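Local coordinates for glycosylation Associate Protein 2 (Streptococcus agalactiae serotype V, PDB 6OYC), which probably acts with its partner Gap proteins in the glycosylation and accessory Sec export of a GspB-like surface glycoprotein, at residues 285-290 with 323-328; 297-302 with 363-368; 267-272 with 306-311; 314-319 with 504-509. One frame throughout, in Å; residues are numbered along the deposited sequence.

Contact 1 of 4, residues 285-290 with 323-328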
loop_
_atom_site.group_PDB
_atom_site.type_symbol
_atom_site.label_atom_id
_atom_site.label_comp_id
_atom_site.label_asym_id
_atom_site.label_seq_id
_atom_site.Cartn_x
_atom_site.Cartn_y
_atom_site.Cartn_z
ATOM N N MET B 285 -3.113 -0.916 -2.615
ATOM C CA MET B 285 -1.842 -0.307 -2.969
ATOM C C MET B 285 -0.853 -1.385 -3.389
ATOM O O MET B 285 -0.947 -2.542 -2.969
ATOM C CB MET B 285 -1.269 0.514 -1.808
ATOM C CG MET B 285 -2.015 1.811 -1.607
ATOM S SD MET B 285 -3.564 1.539 -0.764
ATOM C CE MET B 285 -4.028 3.253 -0.438
ATOM N N THR B 286 0.111 -0.995 -4.213
ATOM C CA THR B 286 1.135 -1.922 -4.657
ATOM C C THR B 286 2.493 -1.262 -4.529
ATOM O O THR B 286 2.635 -0.054 -4.712
ATOM C CB THR B 286 0.897 -2.380 -6.122
ATOM O OG1 THR B 286 0.900 -1.242 -6.985
ATOM C CG2 THR B 286 -0.442 -3.100 -6.260
ATOM N N TYR B 287 3.492 -2.069 -4.200
ATOM C CA TYR B 287 4.877 -1.634 -4.236
ATOM C C TYR B 287 5.663 -2.614 -5.092
ATOM O O TYR B 287 5.488 -3.828 -4.969
ATOM C CB TYR B 287 5.486 -1.559 -2.835
ATOM C CG TYR B 287 6.937 -1.158 -2.907
ATOM C CD1 TYR B 287 7.286 0.153 -3.167
ATOM C CD2 TYR B 287 7.952 -2.102 -2.778
ATOM C CE1 TYR B 287 8.586 0.531 -3.263
ATOM C CE2 TYR B 287 9.272 -1.740 -2.875
ATOM C CZ TYR B 287 9.583 -0.418 -3.120
ATOM O OH TYR B 287 10.888 -0.031 -3.215
ATOM N N PHE B 288 6.541 -2.096 -5.948
ATOM C CA PHE B 288 7.252 -2.958 -6.889
ATOM C C PHE B 288 8.727 -2.584 -6.959
ATOM O O PHE B 288 9.060 -1.413 -7.162
ATOM C CB PHE B 288 6.607 -2.880 -8.277
ATOM C CG PHE B 288 7.436 -3.485 -9.386
ATOM C CD1 PHE B 288 7.601 -4.865 -9.484
ATOM C CD2 PHE B 288 8.010 -2.673 -10.354
ATOM C CE1 PHE B 288 8.352 -5.423 -10.530
ATOM C CE2 PHE B 288 8.750 -3.220 -11.403
ATOM C CZ PHE B 288 8.922 -4.599 -11.490
ATOM N N ASP B 289 9.595 -3.580 -6.799
ATOM C CA ASP B 289 11.051 -3.418 -6.909
ATOM C C ASP B 289 11.558 -4.463 -7.900
ATOM O O ASP B 289 11.512 -5.673 -7.588
ATOM C CB ASP B 289 11.729 -3.579 -5.545
ATOM C CG ASP B 289 13.228 -3.237 -5.565
ATOM O OD1 ASP B 289 13.829 -3.079 -6.649
ATOM O OD2 ASP B 289 13.822 -3.131 -4.472
ATOM N N PRO B 290 12.040 -4.065 -9.086
ATOM C CA PRO B 290 12.498 -5.071 -10.066
ATOM C C PRO B 290 13.826 -5.714 -9.708
ATOM O O PRO B 290 14.158 -6.742 -10.295
ATOM C CB PRO B 290 12.615 -4.265 -11.368
ATOM C CG PRO B 290 13.041 -2.912 -10.889
ATOM C CD PRO B 290 12.318 -2.692 -9.548
ATOM N N PHE B 323 10.231 -8.186 -6.756
ATOM C CA PHE B 323 9.108 -8.447 -5.865
ATOM C C PHE B 323 8.068 -7.334 -5.887
ATOM O O PHE B 323 8.346 -6.168 -6.195
ATOM C CB PHE B 323 9.579 -8.702 -4.424
ATOM C CG PHE B 323 10.117 -7.492 -3.698
ATOM C CD1 PHE B 323 11.450 -7.140 -3.804
ATOM C CD2 PHE B 323 9.290 -6.747 -2.846
ATOM C CE1 PHE B 323 11.965 -6.058 -3.109
ATOM C CE2 PHE B 323 9.791 -5.654 -2.133
ATOM C CZ PHE B 323 11.129 -5.303 -2.265
ATOM N N MET B 324 6.852 -7.732 -5.549
ATOM C CA MET B 324 5.704 -6.851 -5.491
ATOM C C MET B 324 5.016 -7.073 -4.155
ATOM O O MET B 324 4.917 -8.214 -3.686
ATOM C CB MET B 324 4.753 -7.132 -6.648
ATOM C CG MET B 324 3.714 -6.075 -6.905
ATOM S SD MET B 324 2.783 -6.516 -8.389
ATOM C CE MET B 324 1.378 -5.401 -8.291
ATOM N N LEU B 325 4.586 -5.981 -3.524
ATOM C CA LEU B 325 3.760 -6.040 -2.324
ATOM C C LEU B 325 2.376 -5.484 -2.627
ATOM O O LEU B 325 2.230 -4.543 -3.412
ATOM C CB LEU B 325 4.390 -5.259 -1.177
ATOM C CG LEU B 325 5.898 -5.413 -0.996
ATOM C CD1 LEU B 325 6.358 -4.490 0.130
ATOM C CD2 LEU B 325 6.260 -6.880 -0.706
ATOM N N ILE B 326 1.359 -6.077 -2.010
ATOM C CA ILE B 326 -0.037 -5.684 -2.178
ATOM C C ILE B 326 -0.669 -5.643 -0.792
ATOM O O ILE B 326 -0.560 -6.611 -0.030
ATOM C CB ILE B 326 -0.799 -6.659 -3.101
ATOM C CG1 ILE B 326 0.098 -7.110 -4.271
ATOM C CG2 ILE B 326 -2.103 -6.039 -3.602
ATOM C CD1 ILE B 326 -0.630 -7.772 -5.412
ATOM N N CYS B 327 -1.322 -4.531 -0.464
ATOM C CA CYS B 327 -2.038 -4.402 0.799
ATOM C C CYS B 327 -3.427 -3.826 0.542
ATOM O O CYS B 327 -3.672 -3.170 -0.475
ATOM C CB CYS B 327 -1.286 -3.517 1.798
ATOM S SG CYS B 327 -1.173 -1.794 1.267
ATOM N N ASP B 328 -4.329 -4.092 1.479
ATOM C CA ASP B 328 -5.748 -3.756 1.346
ATOM C C ASP B 328 -6.149 -2.953 2.575
ATOM O O ASP B 328 -6.277 -3.528 3.676
ATOM C CB ASP B 328 -6.582 -5.027 1.199
ATOM C CG ASP B 328 -8.068 -4.769 1.207
ATOM O OD1 ASP B 328 -8.480 -3.589 1.251
ATOM O OD2 ASP B 328 -8.837 -5.764 1.165
#

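Contact 2 of 4, residues 297-302 with 363-368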
loop_
_atom_site.group_PDB
_atom_site.type_symbol
_atom_site.label_atom_id
_atom_site.label_comp_id
_atom_site.label_asym_id
_atom_site.label_seq_id
_atom_site.Cartn_x
_atom_site.Cartn_y
_atom_site.Cartn_z
ATOM N N LEU B 297 9.413 -13.237 -10.450
ATOM C CA LEU B 297 8.810 -12.107 -9.761
ATOM C C LEU B 297 8.005 -12.688 -8.593
ATOM O O LEU B 297 7.160 -13.523 -8.783
ATOM C CB LEU B 297 7.952 -11.271 -10.681
ATOM C CG LEU B 297 6.914 -10.340 -10.086
ATOM C CD1 LEU B 297 7.566 -9.291 -9.245
ATOM C CD2 LEU B 297 6.064 -9.697 -11.128
ATOM N N THR B 298 8.275 -12.217 -7.397
ATOM C CA THR B 298 7.630 -12.753 -6.202
ATOM C C THR B 298 6.658 -11.740 -5.596
ATOM O O THR B 298 7.066 -10.645 -5.194
ATOM C CB THR B 298 8.682 -13.149 -5.178
ATOM O OG1 THR B 298 9.489 -12.000 -4.879
ATOM C CG2 THR B 298 9.554 -14.267 -5.737
ATOM N N VAL B 299 5.392 -12.129 -5.472
ATOM C CA VAL B 299 4.325 -11.250 -4.997
ATOM C C VAL B 299 3.906 -11.683 -3.598
ATOM O O VAL B 299 3.573 -12.856 -3.374
ATOM C CB VAL B 299 3.122 -11.272 -5.960
ATOM C CG1 VAL B 299 1.984 -10.394 -5.445
ATOM C CG2 VAL B 299 3.546 -10.855 -7.363
ATOM N N TYR B 300 3.907 -10.740 -2.657
ATOM C CA TYR B 300 3.438 -10.985 -1.293
ATOM C C TYR B 300 2.209 -10.132 -1.018
ATOM O O TYR B 300 2.294 -8.901 -1.047
ATOM C CB TYR B 300 4.528 -10.672 -0.271
ATOM C CG TYR B 300 4.133 -11.000 1.153
ATOM C CD1 TYR B 300 3.808 -12.305 1.524
ATOM C CD2 TYR B 300 4.091 -10.005 2.136
ATOM C CE1 TYR B 300 3.451 -12.611 2.827
ATOM C CE2 TYR B 300 3.725 -10.302 3.443
ATOM C CZ TYR B 300 3.410 -11.608 3.783
ATOM O OH TYR B 300 3.057 -11.910 5.079
ATOM N N PHE B 301 1.071 -10.786 -0.762
ATOM C CA PHE B 301 -0.123 -10.087 -0.300
ATOM C C PHE B 301 -0.045 -9.873 1.211
ATOM O O PHE B 301 0.201 -10.818 1.970
ATOM C CB PHE B 301 -1.386 -10.875 -0.630
ATOM C CG PHE B 301 -1.782 -10.848 -2.086
ATOM C CD1 PHE B 301 -1.118 -11.637 -3.015
ATOM C CD2 PHE B 301 -2.851 -10.081 -2.513
ATOM C CE1 PHE B 301 -1.487 -11.634 -4.341
ATOM C CE2 PHE B 301 -3.228 -10.078 -3.850
ATOM C CZ PHE B 301 -2.544 -10.853 -4.765
ATOM N N SER B 302 -0.271 -8.636 1.651
ATOM C CA SER B 302 -0.184 -8.337 3.072
ATOM C C SER B 302 -1.315 -9.019 3.830
ATOM O O SER B 302 -2.436 -9.162 3.326
ATOM C CB SER B 302 -0.238 -6.824 3.312
ATOM O OG SER B 302 0.877 -6.160 2.755
ATOM N N ASP B 363 4.690 -18.388 -15.912
ATOM C CA ASP B 363 5.495 -19.393 -15.236
ATOM C C ASP B 363 6.740 -18.812 -14.596
ATOM O O ASP B 363 7.552 -19.570 -14.058
ATOM C CB ASP B 363 5.884 -20.512 -16.205
ATOM C CG ASP B 363 5.826 -21.881 -15.552
ATOM O OD1 ASP B 363 6.634 -22.146 -14.632
ATOM O OD2 ASP B 363 4.961 -22.690 -15.942
ATOM N N GLN B 364 6.915 -17.495 -14.634
ATOM C CA GLN B 364 7.972 -16.841 -13.879
ATOM C C GLN B 364 7.394 -15.955 -12.771
ATOM O O GLN B 364 8.027 -14.987 -12.337
ATOM C CB GLN B 364 8.881 -16.072 -14.837
ATOM C CG GLN B 364 9.486 -16.989 -15.922
ATOM C CD GLN B 364 10.161 -16.248 -17.068
ATOM O OE1 GLN B 364 9.512 -15.541 -17.843
ATOM N NE2 GLN B 364 11.475 -16.431 -17.195
ATOM N N LEU B 365 6.201 -16.311 -12.276
ATOM C CA LEU B 365 5.471 -15.550 -11.267
ATOM C C LEU B 365 5.151 -16.419 -10.052
ATOM O O LEU B 365 4.705 -17.560 -10.199
ATOM C CB LEU B 365 4.168 -14.998 -11.858
ATOM C CG LEU B 365 3.131 -14.523 -10.841
ATOM C CD1 LEU B 365 3.675 -13.296 -10.123
ATOM C CD2 LEU B 365 1.790 -14.223 -11.511
ATOM N N ILE B 366 5.353 -15.873 -8.849
ATOM C CA ILE B 366 5.051 -16.569 -7.591
ATOM C C ILE B 366 4.168 -15.682 -6.721
ATOM O O ILE B 366 4.572 -14.571 -6.354
ATOM C CB ILE B 366 6.328 -16.943 -6.822
ATOM C CG1 ILE B 366 7.235 -17.804 -7.702
ATOM C CG2 ILE B 366 5.977 -17.650 -5.499
ATOM C CD1 ILE B 366 8.634 -17.831 -7.212
ATOM N N LEU B 367 2.993 -16.190 -6.348
ATOM C CA LEU B 367 2.079 -15.502 -5.441
ATOM C C LEU B 367 2.153 -16.132 -4.056
ATOM O O LEU B 367 2.228 -17.355 -3.929
ATOM C CB LEU B 367 0.643 -15.557 -5.967
ATOM C CG LEU B 367 0.491 -14.994 -7.377
ATOM C CD1 LEU B 367 -0.908 -15.184 -7.927
ATOM C CD2 LEU B 367 0.883 -13.525 -7.413
ATOM N N SER B 368 2.119 -15.295 -3.017
ATOM C CA SER B 368 2.354 -15.763 -1.657
ATOM C C SER B 368 1.611 -14.897 -0.645
ATOM O O SER B 368 1.218 -13.763 -0.934
ATOM C CB SER B 368 3.842 -15.758 -1.320
ATOM O OG SER B 368 4.390 -14.467 -1.532
#

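Contact 3 of 4, residues 267-272 with 306-311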
loop_
_atom_site.group_PDB
_atom_site.type_symbol
_atom_site.label_atom_id
_atom_site.label_comp_id
_atom_site.label_asym_id
_atom_site.label_seq_id
_atom_site.Cartn_x
_atom_site.Cartn_y
_atom_site.Cartn_z
ATOM N N GLY B 267 5.318 8.732 -3.743
ATOM C CA GLY B 267 4.936 7.359 -3.469
ATOM C C GLY B 267 3.870 7.198 -2.395
ATOM O O GLY B 267 3.861 7.912 -1.385
ATOM N N THR B 268 2.973 6.239 -2.598
ATOM C CA THR B 268 1.979 5.904 -1.592
ATOM C C THR B 268 2.591 4.975 -0.551
ATOM O O THR B 268 3.110 3.902 -0.891
ATOM C CB THR B 268 0.761 5.245 -2.244
ATOM O OG1 THR B 268 0.183 6.146 -3.205
ATOM C CG2 THR B 268 -0.280 4.892 -1.184
ATOM N N PHE B 269 2.508 5.384 0.719
ATOM C CA PHE B 269 3.109 4.674 1.851
ATOM C C PHE B 269 4.625 4.700 1.724
ATOM O O PHE B 269 5.290 5.469 2.423
ATOM C CB PHE B 269 2.602 3.227 1.979
ATOM C CG PHE B 269 1.144 3.116 2.338
ATOM C CD1 PHE B 269 0.600 3.878 3.381
ATOM C CD2 PHE B 269 0.310 2.236 1.649
ATOM C CE1 PHE B 269 -0.754 3.759 3.728
ATOM C CE2 PHE B 269 -1.061 2.124 1.981
ATOM C CZ PHE B 269 -1.584 2.885 3.020
ATOM N N LEU B 270 5.183 3.886 0.830
ATOM C CA LEU B 270 6.614 3.881 0.573
ATOM C C LEU B 270 6.939 4.753 -0.632
ATOM O O LEU B 270 6.068 5.073 -1.444
ATOM C CB LEU B 270 7.118 2.455 0.334
ATOM C CG LEU B 270 6.859 1.508 1.511
ATOM C CD1 LEU B 270 7.026 0.048 1.070
ATOM C CD2 LEU B 270 7.803 1.839 2.672
ATOM N N LEU B 271 8.210 5.140 -0.725
ATOM C CA LEU B 271 8.741 5.768 -1.924
ATOM C C LEU B 271 8.544 4.844 -3.125
ATOM O O LEU B 271 9.003 3.694 -3.124
ATOM C CB LEU B 271 10.222 6.081 -1.707
ATOM C CG LEU B 271 10.923 7.066 -2.643
ATOM C CD1 LEU B 271 10.370 8.484 -2.520
ATOM C CD2 LEU B 271 12.417 7.050 -2.390
ATOM N N GLY B 272 7.833 5.327 -4.142
ATOM C CA GLY B 272 7.490 4.503 -5.287
ATOM C C GLY B 272 6.172 3.759 -5.178
ATOM O O GLY B 272 5.731 3.181 -6.178
ATOM N N SER B 306 -4.698 -3.376 11.128
ATOM C CA SER B 306 -5.404 -2.106 11.312
ATOM C C SER B 306 -4.553 -0.929 10.857
ATOM O O SER B 306 -5.046 -0.017 10.189
ATOM C CB SER B 306 -5.807 -1.914 12.779
ATOM O OG SER B 306 -6.449 -3.072 13.280
ATOM N N ALA B 307 -3.279 -0.914 11.244
ATOM C CA ALA B 307 -2.375 0.124 10.772
ATOM C C ALA B 307 -2.101 -0.098 9.293
ATOM O O ALA B 307 -1.798 -1.216 8.870
ATOM C CB ALA B 307 -1.075 0.105 11.570
ATOM N N GLU B 308 -2.221 0.956 8.500
ATOM C CA GLU B 308 -2.138 0.776 7.059
ATOM C C GLU B 308 -0.686 0.627 6.595
ATOM O O GLU B 308 0.262 0.918 7.330
ATOM C CB GLU B 308 -2.833 1.943 6.355
ATOM C CG GLU B 308 -4.265 2.104 6.829
ATOM C CD GLU B 308 -5.090 3.010 5.932
ATOM O OE1 GLU B 308 -4.530 3.629 4.979
ATOM O OE2 GLU B 308 -6.312 3.104 6.192
ATOM N N GLY B 309 -0.522 0.151 5.362
ATOM C CA GLY B 309 0.780 0.027 4.735
ATOM C C GLY B 309 1.074 -1.401 4.306
ATOM O O GLY B 309 0.276 -2.318 4.499
ATOM N N PHE B 310 2.252 -1.573 3.701
ATOM C CA PHE B 310 2.671 -2.882 3.194
ATOM C C PHE B 310 3.326 -3.727 4.277
ATOM O O PHE B 310 4.169 -3.245 5.042
ATOM C CB PHE B 310 3.661 -2.732 2.046
ATOM C CG PHE B 310 3.122 -1.985 0.876
ATOM C CD1 PHE B 310 2.271 -2.611 -0.029
ATOM C CD2 PHE B 310 3.469 -0.658 0.673
ATOM C CE1 PHE B 310 1.757 -1.924 -1.110
ATOM C CE2 PHE B 310 2.970 0.043 -0.409
ATOM C CZ PHE B 310 2.112 -0.592 -1.317
ATOM N N GLU B 311 2.945 -4.999 4.319
ATOM C CA GLU B 311 3.642 -6.014 5.094
ATOM C C GLU B 311 4.742 -6.667 4.268
ATOM O O GLU B 311 4.614 -6.836 3.051
ATOM C CB GLU B 311 2.682 -7.108 5.533
ATOM C CG GLU B 311 2.183 -6.992 6.922
ATOM C CD GLU B 311 1.362 -8.202 7.314
ATOM O OE1 GLU B 311 1.295 -9.181 6.517
ATOM O OE2 GLU B 311 0.782 -8.162 8.417
#

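Contact 4 of 4, residues 314-319 with 504-509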
loop_
_atom_site.group_PDB
_atom_site.type_symbol
_atom_site.label_atom_id
_atom_site.label_comp_id
_atom_site.label_asym_id
_atom_site.label_seq_id
_atom_site.Cartn_x
_atom_site.Cartn_y
_atom_site.Cartn_z
ATOM N N TRP B 314 10.904 -6.114 4.202
ATOM C CA TRP B 314 12.262 -6.587 4.418
ATOM C C TRP B 314 12.396 -8.070 4.091
ATOM O O TRP B 314 13.430 -8.503 3.572
ATOM C CB TRP B 314 12.686 -6.285 5.848
ATOM C CG TRP B 314 12.841 -4.829 6.069
ATOM C CD1 TRP B 314 12.064 -4.024 6.866
ATOM C CD2 TRP B 314 13.829 -3.979 5.482
ATOM N NE1 TRP B 314 12.513 -2.725 6.802
ATOM C CE2 TRP B 314 13.595 -2.670 5.964
ATOM C CE3 TRP B 314 14.880 -4.194 4.585
ATOM C CZ2 TRP B 314 14.377 -1.583 5.588
ATOM C CZ3 TRP B 314 15.665 -3.112 4.215
ATOM C CH2 TRP B 314 15.411 -1.820 4.721
ATOM N N MET B 315 11.356 -8.860 4.358
ATOM C CA MET B 315 11.414 -10.278 4.027
ATOM C C MET B 315 11.561 -10.488 2.530
ATOM O O MET B 315 12.348 -11.333 2.089
ATOM C CB MET B 315 10.164 -10.984 4.539
ATOM C CG MET B 315 10.026 -12.415 4.064
ATOM S SD MET B 315 8.455 -13.094 4.615
ATOM C CE MET B 315 7.319 -12.337 3.454
ATOM N N MET B 316 10.811 -9.727 1.728
ATOM C CA MET B 316 10.882 -9.891 0.281
ATOM C C MET B 316 12.127 -9.242 -0.300
ATOM O O MET B 316 12.609 -9.669 -1.355
ATOM C CB MET B 316 9.634 -9.314 -0.385
ATOM C CG MET B 316 8.350 -9.951 0.095
ATOM S SD MET B 316 8.356 -11.757 -0.086
ATOM C CE MET B 316 8.071 -11.895 -1.852
ATOM N N LYS B 317 12.663 -8.218 0.367
ATOM C CA LYS B 317 13.920 -7.643 -0.093
ATOM C C LYS B 317 15.076 -8.621 0.091
ATOM O O LYS B 317 16.028 -8.616 -0.699
ATOM C CB LYS B 317 14.201 -6.334 0.642
ATOM C CG LYS B 317 15.057 -5.347 -0.148
ATOM C CD LYS B 317 14.879 -3.917 0.374
ATOM C CE LYS B 317 16.097 -3.023 0.088
ATOM N NZ LYS B 317 16.536 -2.934 -1.330
ATOM N N SER B 318 14.996 -9.479 1.110
ATOM C CA SER B 318 16.096 -10.385 1.408
ATOM C C SER B 318 16.217 -11.511 0.389
ATOM O O SER B 318 17.288 -12.119 0.279
ATOM C CB SER B 318 15.925 -10.960 2.814
ATOM O OG SER B 318 14.763 -11.755 2.890
ATOM N N MET B 319 15.158 -11.792 -0.366
ATOM C CA MET B 319 15.200 -12.830 -1.382
ATOM C C MET B 319 15.969 -12.420 -2.628
ATOM O O MET B 319 16.108 -13.251 -3.532
ATOM C CB MET B 319 13.780 -13.223 -1.775
ATOM C CG MET B 319 12.869 -13.434 -0.589
ATOM S SD MET B 319 12.814 -15.160 -0.110
ATOM C CE MET B 319 12.029 -15.065 1.511
ATOM N N SER B 504 11.756 -20.545 4.221
ATOM C CA SER B 504 12.479 -21.722 3.745
ATOM C C SER B 504 11.884 -22.234 2.441
ATOM O O SER B 504 12.613 -22.548 1.491
ATOM C CB SER B 504 12.463 -22.824 4.808
ATOM O OG SER B 504 12.585 -24.110 4.221
ATOM N N GLN B 505 10.555 -22.330 2.381
ATOM C CA GLN B 505 9.907 -22.745 1.146
ATOM C C GLN B 505 10.258 -21.815 -0.006
ATOM O O GLN B 505 10.382 -22.262 -1.151
ATOM C CB GLN B 505 8.399 -22.803 1.356
ATOM C CG GLN B 505 7.739 -23.968 0.669
ATOM C CD GLN B 505 8.282 -25.304 1.122
ATOM O OE1 GLN B 505 8.725 -25.456 2.263
ATOM N NE2 GLN B 505 8.248 -26.284 0.228
ATOM N N TYR B 506 10.444 -20.526 0.282
ATOM C CA TYR B 506 10.863 -19.588 -0.753
ATOM C C TYR B 506 12.298 -19.857 -1.203
ATOM O O TYR B 506 12.573 -19.949 -2.406
ATOM C CB TYR B 506 10.721 -18.149 -0.244
ATOM C CG TYR B 506 9.590 -17.362 -0.875
ATOM C CD1 TYR B 506 9.660 -16.946 -2.196
ATOM C CD2 TYR B 506 8.455 -17.024 -0.141
ATOM C CE1 TYR B 506 8.626 -16.220 -2.778
ATOM C CE2 TYR B 506 7.409 -16.295 -0.716
ATOM C CZ TYR B 506 7.505 -15.892 -2.032
ATOM O OH TYR B 506 6.486 -15.171 -2.623
ATOM N N ARG B 507 13.233 -19.964 -0.249
ATOM C CA ARG B 507 14.646 -20.050 -0.610
ATOM C C ARG B 507 14.953 -21.356 -1.330
ATOM O O ARG B 507 15.707 -21.369 -2.314
ATOM C CB ARG B 507 15.528 -19.897 0.632
ATOM C CG ARG B 507 16.122 -18.500 0.816
ATOM C CD ARG B 507 16.907 -18.034 -0.425
ATOM N NE ARG B 507 17.691 -16.828 -0.153
ATOM C CZ ARG B 507 18.328 -16.116 -1.076
ATOM N NH1 ARG B 507 18.282 -16.479 -2.350
ATOM N NH2 ARG B 507 19.013 -15.035 -0.722
ATOM N N ARG B 508 14.363 -22.461 -0.869
ATOM C CA ARG B 508 14.564 -23.742 -1.534
ATOM C C ARG B 508 13.934 -23.767 -2.919
ATOM O O ARG B 508 14.390 -24.519 -3.786
ATOM C CB ARG B 508 14.002 -24.877 -0.676
ATOM C CG ARG B 508 12.604 -25.321 -1.084
ATOM C CD ARG B 508 12.264 -26.706 -0.559
ATOM N NE ARG B 508 11.234 -27.357 -1.369
ATOM C CZ ARG B 508 11.454 -28.417 -2.142
ATOM N NH1 ARG B 508 12.670 -28.953 -2.206
ATOM N NH2 ARG B 508 10.461 -28.945 -2.850
ATOM N N MET B 509 12.917 -22.952 -3.160
ATOM C CA MET B 509 12.315 -22.948 -4.484
ATOM C C MET B 509 13.041 -22.018 -5.453
ATOM O O MET B 509 13.148 -22.331 -6.643
ATOM C CB MET B 509 10.848 -22.558 -4.384
ATOM C CG MET B 509 10.112 -22.782 -5.676
ATOM S SD MET B 509 8.820 -21.568 -5.816
ATOM C CE MET B 509 9.817 -20.217 -6.437
#

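Contact 1 of 4, residues 285-290 with 323-328
From Met285 beside Cys327 to Asp289 beside Phe323, strands 285-289 and 323-327 run antiparallel, their directions 168° apart and their axes 4.5 Å from each other at the closest, joined by six backbone hydrogen bonds. The pairs at Met285, Tyr287 and Asp289 are the hydrogen-bonded ones; Leu325 N reaches Tyr287 O at 2.7 Å. At the non-hydrogen-bonded position in between, Thr286 CA adds a C-H contact to Leu325 O at 3.1 Å. One face carries Phe323, whose CG lies between the backbone N and the carbonyl carbon (chi1 71°), and the ring leans over the neighbouring strand, bridging Asp289 and Tyr287. Its CE1 sits 3.5 Å from Asp289 CB, and its CE2 meets the edge of the Tyr287 ring at CE2, 4.0 Å away. Leu325 CD1 comes alongside Tyr287 CD2, while at the far end Met285 CB touches Cys327 SG at 3.8 Å. The opposite face belongs to Met324, an extended chain whose CE ends on Thr286 CG2 at 3.6 Å. Helix 341-358 packs over this face, touching Phe288, Met324 and Ile326; helix 313-318 covers Phe323 and Leu325. Strand 283-289 is the antiparallel member between the edge strand 274-277 and strand 323-327, near one end of the alpha/beta-hydrolase sheet. Across the contact the polar work is done by the peptide groups, and the side chains meet mainly through carbon and sulfur: Thr286 OG1 bonds to His276 and Asp289 OD1 to Val291 N, so these two atoms find their partners outside the strand pair.

Contact 2 of 4, residues 297-302 with 363-368
Val299 O takes two bonds from Ser368: a short one from the hydroxyl, with OG 2.6 Å away and standing 37° above the carbonyl plane, and a weak one from Ser368 N. The hydroxyl can reach because OG lies between the backbone N and the carbonyl carbon (chi1 56°), which turns it back to the neighbouring strand; the same OG is hydrogen-bonded to Tyr506 OH from helix 495-514. It also lies in the plane of the Tyr300 ring, 3.8 Å from CD1 at the edge. Packing is also close on the other side of the strands, where Val299 and Leu367 run side by side with Val299 CB 3.5 Å from Leu367 CD2, and Leu365 CD1 crosses to Val299 CG2 at 3.7 Å. Helix 341-358 closes over Leu297, Val299 and Leu365. The two strands are parallel, at 17°, and are central neighbours in the alpha/beta-hydrolase sheet; strand 365-370 leads into a GxSxG sequence with Ser371, consistent with a nucleophile elbow, which the Tyr300 side chain touches. Phe301 N closes this end with a bond to Ser368 O, an oxygen that also lies in plane at the edge of the Phe301 ring. Toward the start of the strands the fit slackens. Thr298 CG2 and Ile366 CD1 lie alongside each other at 4.0 Å, and Leu297 CG is 4.4 Å from Leu365 CD1. At the partly exposed Gln364 the backbone alone makes the link, its O accepting Leu297 N at 2.9 Å, while the side chain leads away and its OE1 bonds to Ser361 N.

Contact 3 of 4, residues 267-272 with 306-311
Glu308, Gly309 and Phe310 line one face and the edge of the Phe269 ring where the loop from strand 251-262 into the alpha/beta-hydrolase sheet meets the loop after strand 297-301, through a CH-pi contact and an offset edge-to-face aromatic pair. Glu308 comes first: its CB is 3.7 Å from Phe269 CZ, and OE1 lies in the plane of the ring at its edge, 3.6 Å from CZ, with the carboxylate turned 83° from the ring. Its stronger partners are Arg260, in a salt bridge through OE1, and His258, hydrogen-bonded to OE2. Next, Gly309 CA sits over one face of Phe269, 3.8 Å from the ring centroid and 7° off the normal. At its backbone angles a CB would press on the Glu308 carbonyl O. Phe310 follows, its face taking the edge of Phe269 with the centroids 5.9 Å apart; its ring also reaches Met285 and Tyr287 of strand 283-289. Phe269 is presented by a tight turn, consistent with a classic gamma turn, in which Leu270 N makes a weak bond to Thr268 O. Beside it, Leu270 CD1 touches Phe310 CD2 at 3.6 Å, and Thr268 O lies at the rim of the same ring, 3.9 Å from CE2.

Contact 4 of 4, residues 314-319 with 504-509
The Tyr506 ring receives two methionines, Met316 and Met319, on one side of its plane, both approaching obliquely and each side chain crossing the tyrosine at about a right angle. Phe502 meets the same ring edge-to-face. Met319 SD is 4.7 Å from the ring centroid near the CB end, and 3.7 Å from Tyr506 CB itself. Met316 SD stands 5.1 Å from the centroid, and bends at chi2 and chi3 (-55° and -77°) bring CE to the phenol end, 3.7 Å from Tyr506 OH. The second flat group, the Arg507 guanidinium, has Met319 O over one face, while Ser318 O lies obliquely 3.5 Å from NH2. The methionines make Met-aromatic contacts that dock helix 313-318, together with Met319, against the C-terminal helix 495-514 on one side of the hydrolase sheet. Ser318 OG is tied to Met315 O of the same segment, 2.6 Å away. Tyr506 OH is engaged by strand 365-370, and Arg507 NE forms a salt bridge with Glu518. No hydrogen bond crosses between the segments, so cohesion rests on sulfur, methyl and ring, with perhaps a mild attraction between the guanidinium and the carbonyls of Ser318 and Met319.

Starting from the N-terminal side, residues 267-272, 285-290 and 297-302 each open a contact before any has closed. Contact 3 closes first, at 306-311, bringing back the loop that follows strand 297-301. Residues 314-319 then open contact 4, strand 323-327 closes contact 1, strand 365-370 closes contact 2, and the C-terminal helix closes contact 4, a loop of 184 residues. Contacts 1, 2 and 3 cross one another, contact 4 crosses 1 and 2, and contacts 3 and 4 lie in series. Contacts 1 and 2 join four adjacent strands of the sheet through neighbours 323-327 and 297-301; contact 3 sets two loops against it, and contact 4 ties two helices.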